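Keto/oxoacid ferredoxin oxidoreductase, gamma subunit (Geobacter sulfurreducens, PDB 3ON3) probably acts as one subunit of an enzyme complex that oxidises 2-oxoacids and passes the electrons to ferredoxin. Local coordinates at residues Gly4-Arg9 with Ala141-Val146. Numbering follows the deposited sequence.
Sequences GRYEIR and ALTGVV
Tyr6 and Ile8, alternate residues of strand 6-12, face the turn Thr143-Val145 at the C-terminal end of helix 131-143, with the CA atoms of Tyr6 and Val145 7.9 Å apart. Both side chains set out toward the turn, whereas that of Glu7 starts away from it. Gly144 leaves the helix with positive phi (58°), a conformation that suits glycine. Thr143 fastens the turn: its OG1 accepts from the backbone N of Val145 at 3.3 Å, forming an ST turn, and is also hydrogen-bonded to Met139 O within the helix. With chi1 at 59°, OG1 sits between the backbone N and the carbonyl carbon, and the methyl CG2, anti to the carbonyl carbon, meets Tyr6, 3.2 Å from its OH. The Tyr6 ring lies obliquely against Thr143, and its CD2 rests 3.8 Å from Val145 CG2. The branched Val145 meets both strand residues, for its other methyl, CG1, reaches Ile8 CD1 tip to tip at 3.7 Å. That Ile8 methyl also lies at the edge of the Tyr6 ring, in its plane. An alanine at Tyr6 would take away ring and hydroxyl and is likely to leave Thr143 CG2 and Val145 CG2 without their partner, opening a gap beside the turn. Met25 of helix 18-32 touches both Ile8 and Val145, extending this apolar cluster. The contact thus packs a helix end and its turn onto an inner strand of the mixed sheet, within the helix-on-sheet layering of an alpha/beta fold.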
ATOM      1  N   GLY B   4      12.997  14.476 -13.474  1.00108.64           N
ATOM      2  CA  GLY B   4      12.005  15.268 -12.769  1.00101.01           C
ATOM      3  C   GLY B   4      10.920  14.419 -12.133  1.00 89.29           C
ATOM      4  O   GLY B   4      10.462  13.435 -12.715  1.00 90.31           O
ATOM      5  N   ARG B   5      10.504  14.801 -10.932  1.00 77.21           N
ATOM      6  CA  ARG B   5       9.494  14.041 -10.207  1.00 65.49           C
ATOM      7  C   ARG B   5       8.100  14.317 -10.758  1.00 59.25           C
ATOM      8  O   ARG B   5       7.778  15.444 -11.127  1.00 71.89           O
ATOM      9  CB  ARG B   5       9.557  14.354  -8.711  1.00 55.00           C
ATOM     10  N   TYR B   6       7.276  13.279 -10.812  1.00 45.32           N
ATOM     11  CA  TYR B   6       5.904  13.407 -11.277  1.00 43.28           C
ATOM     12  C   TYR B   6       4.999  12.750 -10.253  1.00 39.10           C
ATOM     13  O   TYR B   6       5.156  11.567  -9.964  1.00 42.40           O
ATOM     14  CB  TYR B   6       5.742  12.711 -12.633  1.00 41.69           C
ATOM     15  CG  TYR B   6       4.392  12.899 -13.287  1.00 37.80           C
ATOM     16  CD1 TYR B   6       4.191  13.912 -14.222  1.00 44.35           C
ATOM     17  CD2 TYR B   6       3.327  12.061 -12.989  1.00 35.23           C
ATOM     18  CE1 TYR B   6       2.974  14.091 -14.842  1.00 39.55           C
ATOM     19  CE2 TYR B   6       2.088  12.247 -13.591  1.00 38.03           C
ATOM     20  CZ  TYR B   6       1.920  13.260 -14.524  1.00 42.35           C
ATOM     21  OH  TYR B   6       0.702  13.450 -15.147  1.00 42.66           O
ATOM     22  N   GLU B   7       4.043  13.509  -9.730  1.00 45.24           N
ATOM     23  CA  GLU B   7       3.194  13.053  -8.633  1.00 39.46           C
ATOM     24  C   GLU B   7       1.725  12.845  -9.003  1.00 44.00           C
ATOM     25  O   GLU B   7       1.061  13.721  -9.550  1.00 39.35           O
ATOM     26  CB  GLU B   7       3.279  14.024  -7.457  1.00 45.08           C
ATOM     27  CG  GLU B   7       2.351  13.632  -6.297  1.00 56.90           C
ATOM     28  CD  GLU B   7       2.512  14.509  -5.058  1.00 65.35           C
ATOM     29  OE1 GLU B   7       3.288  15.487  -5.093  1.00 62.40           O
ATOM     30  OE2 GLU B   7       1.855  14.207  -4.043  1.00 72.69           O
ATOM     31  N   ILE B   8       1.210  11.676  -8.663  1.00 37.88           N
ATOM     32  CA  ILE B   8      -0.186  11.376  -8.911  1.00 39.05           C
ATOM     33  C   ILE B   8      -0.866  11.123  -7.565  1.00 45.90           C
ATOM     34  O   ILE B   8      -0.265  10.537  -6.662  1.00 43.90           O
ATOM     35  CB  ILE B   8      -0.330  10.105  -9.777  1.00 40.01           C
ATOM     36  CG1 ILE B   8       0.354  10.293 -11.134  1.00 50.16           C
ATOM     37  CG2 ILE B   8      -1.805   9.709  -9.928  1.00 44.37           C
ATOM     38  CD1 ILE B   8       0.676   8.977 -11.861  1.00 50.65           C
ATOM     39  N   ARG B   9      -2.113  11.555  -7.428  1.00 38.10           N
ATOM     40  CA  ARG B   9      -2.871  11.187  -6.249  1.00 35.07           C
ATOM     41  C   ARG B   9      -4.167  10.528  -6.655  1.00 36.69           C
ATOM     42  O   ARG B   9      -4.820  10.936  -7.618  1.00 42.62           O
ATOM     43  CB  ARG B   9      -3.132  12.400  -5.351  1.00 48.36           C
ATOM     44  CG  ARG B   9      -1.865  13.096  -4.952  1.00 58.30           C
ATOM     45  CD  ARG B   9      -2.112  14.199  -3.944  1.00 66.32           C
ATOM     46  NE  ARG B   9      -0.963  15.094  -3.909  1.00 74.75           N
ATOM     47  CZ  ARG B   9      -0.843  16.139  -3.102  1.00 76.68           C
ATOM     48  NH1 ARG B   9      -1.809  16.423  -2.239  1.00 83.60           N
ATOM     49  NH2 ARG B   9       0.246  16.898  -3.164  1.00 72.43           N
ATOM     50  N   ALA B 141      -3.517   5.973 -19.320  1.00 34.10           N
ATOM     51  CA  ALA B 141      -3.848   6.618 -20.594  1.00 42.02           C
ATOM     52  C   ALA B 141      -3.563   8.125 -20.572  1.00 40.47           C
ATOM     53  O   ALA B 141      -2.846   8.630 -21.438  1.00 39.99           O
ATOM     54  CB  ALA B 141      -5.299   6.361 -20.984  1.00 33.34           C
ATOM     55  N   LEU B 142      -4.080   8.825 -19.559  1.00 39.61           N
ATOM     56  CA  LEU B 142      -3.976  10.293 -19.497  1.00 41.37           C
ATOM     57  C   LEU B 142      -2.593  10.868 -19.165  1.00 34.66           C
ATOM     58  O   LEU B 142      -2.231  11.913 -19.668  1.00 41.66           O
ATOM     59  CB  LEU B 142      -5.018  10.883 -18.530  1.00 43.64           C
ATOM     60  CG  LEU B 142      -6.496  10.639 -18.833  1.00 48.58           C
ATOM     61  CD1 LEU B 142      -7.353  11.078 -17.663  1.00 45.06           C
ATOM     62  CD2 LEU B 142      -6.947  11.344 -20.145  1.00 43.06           C
ATOM     63  N   THR B 143      -1.814  10.199 -18.324  1.00 36.99           N
ATOM     64  CA  THR B 143      -0.537  10.771 -17.889  1.00 34.40           C
ATOM     65  C   THR B 143       0.632  10.346 -18.762  1.00 38.12           C
ATOM     66  O   THR B 143       1.600  11.090 -18.928  1.00 40.45           O
ATOM     67  CB  THR B 143      -0.215  10.387 -16.431  1.00 32.78           C
ATOM     68  OG1 THR B 143      -0.155   8.955 -16.308  1.00 31.47           O
ATOM     69  CG2 THR B 143      -1.277  10.934 -15.490  1.00 24.15           C
ATOM     70  N   GLY B 144       0.537   9.137 -19.313  1.00 40.70           N
ATOM     71  CA  GLY B 144       1.647   8.511 -20.002  1.00 36.83           C
ATOM     72  C   GLY B 144       2.868   8.367 -19.109  1.00 31.38           C
ATOM     73  O   GLY B 144       3.976   8.331 -19.598  1.00 37.17           O
ATOM     74  N   VAL B 145       2.676   8.280 -17.796  1.00 35.05           N
ATOM     75  CA  VAL B 145       3.828   8.233 -16.897  1.00 45.89           C
ATOM     76  C   VAL B 145       4.541   6.871 -16.958  1.00 51.47           C
ATOM     77  O   VAL B 145       5.767   6.793 -16.819  1.00 43.63           O
ATOM     78  CB  VAL B 145       3.470   8.652 -15.425  1.00 52.04           C
ATOM     79  CG1 VAL B 145       2.619   7.595 -14.729  1.00 49.33           C
ATOM     80  CG2 VAL B 145       4.725   8.912 -14.631  1.00 50.96           C
ATOM     81  N   VAL B 146       3.767   5.807 -17.180  1.00 42.98           N
ATOM     82  CA  VAL B 146       4.315   4.459 -17.356  1.00 28.40           C
ATOM     83  C   VAL B 146       3.769   3.863 -18.647  1.00 38.46           C
ATOM     84  O   VAL B 146       2.697   4.273 -19.105  1.00 30.61           O
ATOM     85  CB  VAL B 146       3.942   3.526 -16.181  1.00 30.06           C
ATOM     86  CG1 VAL B 146       4.586   4.019 -14.882  1.00 34.40           C
ATOM     87  CG2 VAL B 146       2.413   3.416 -16.006  1.00 29.87           C
TER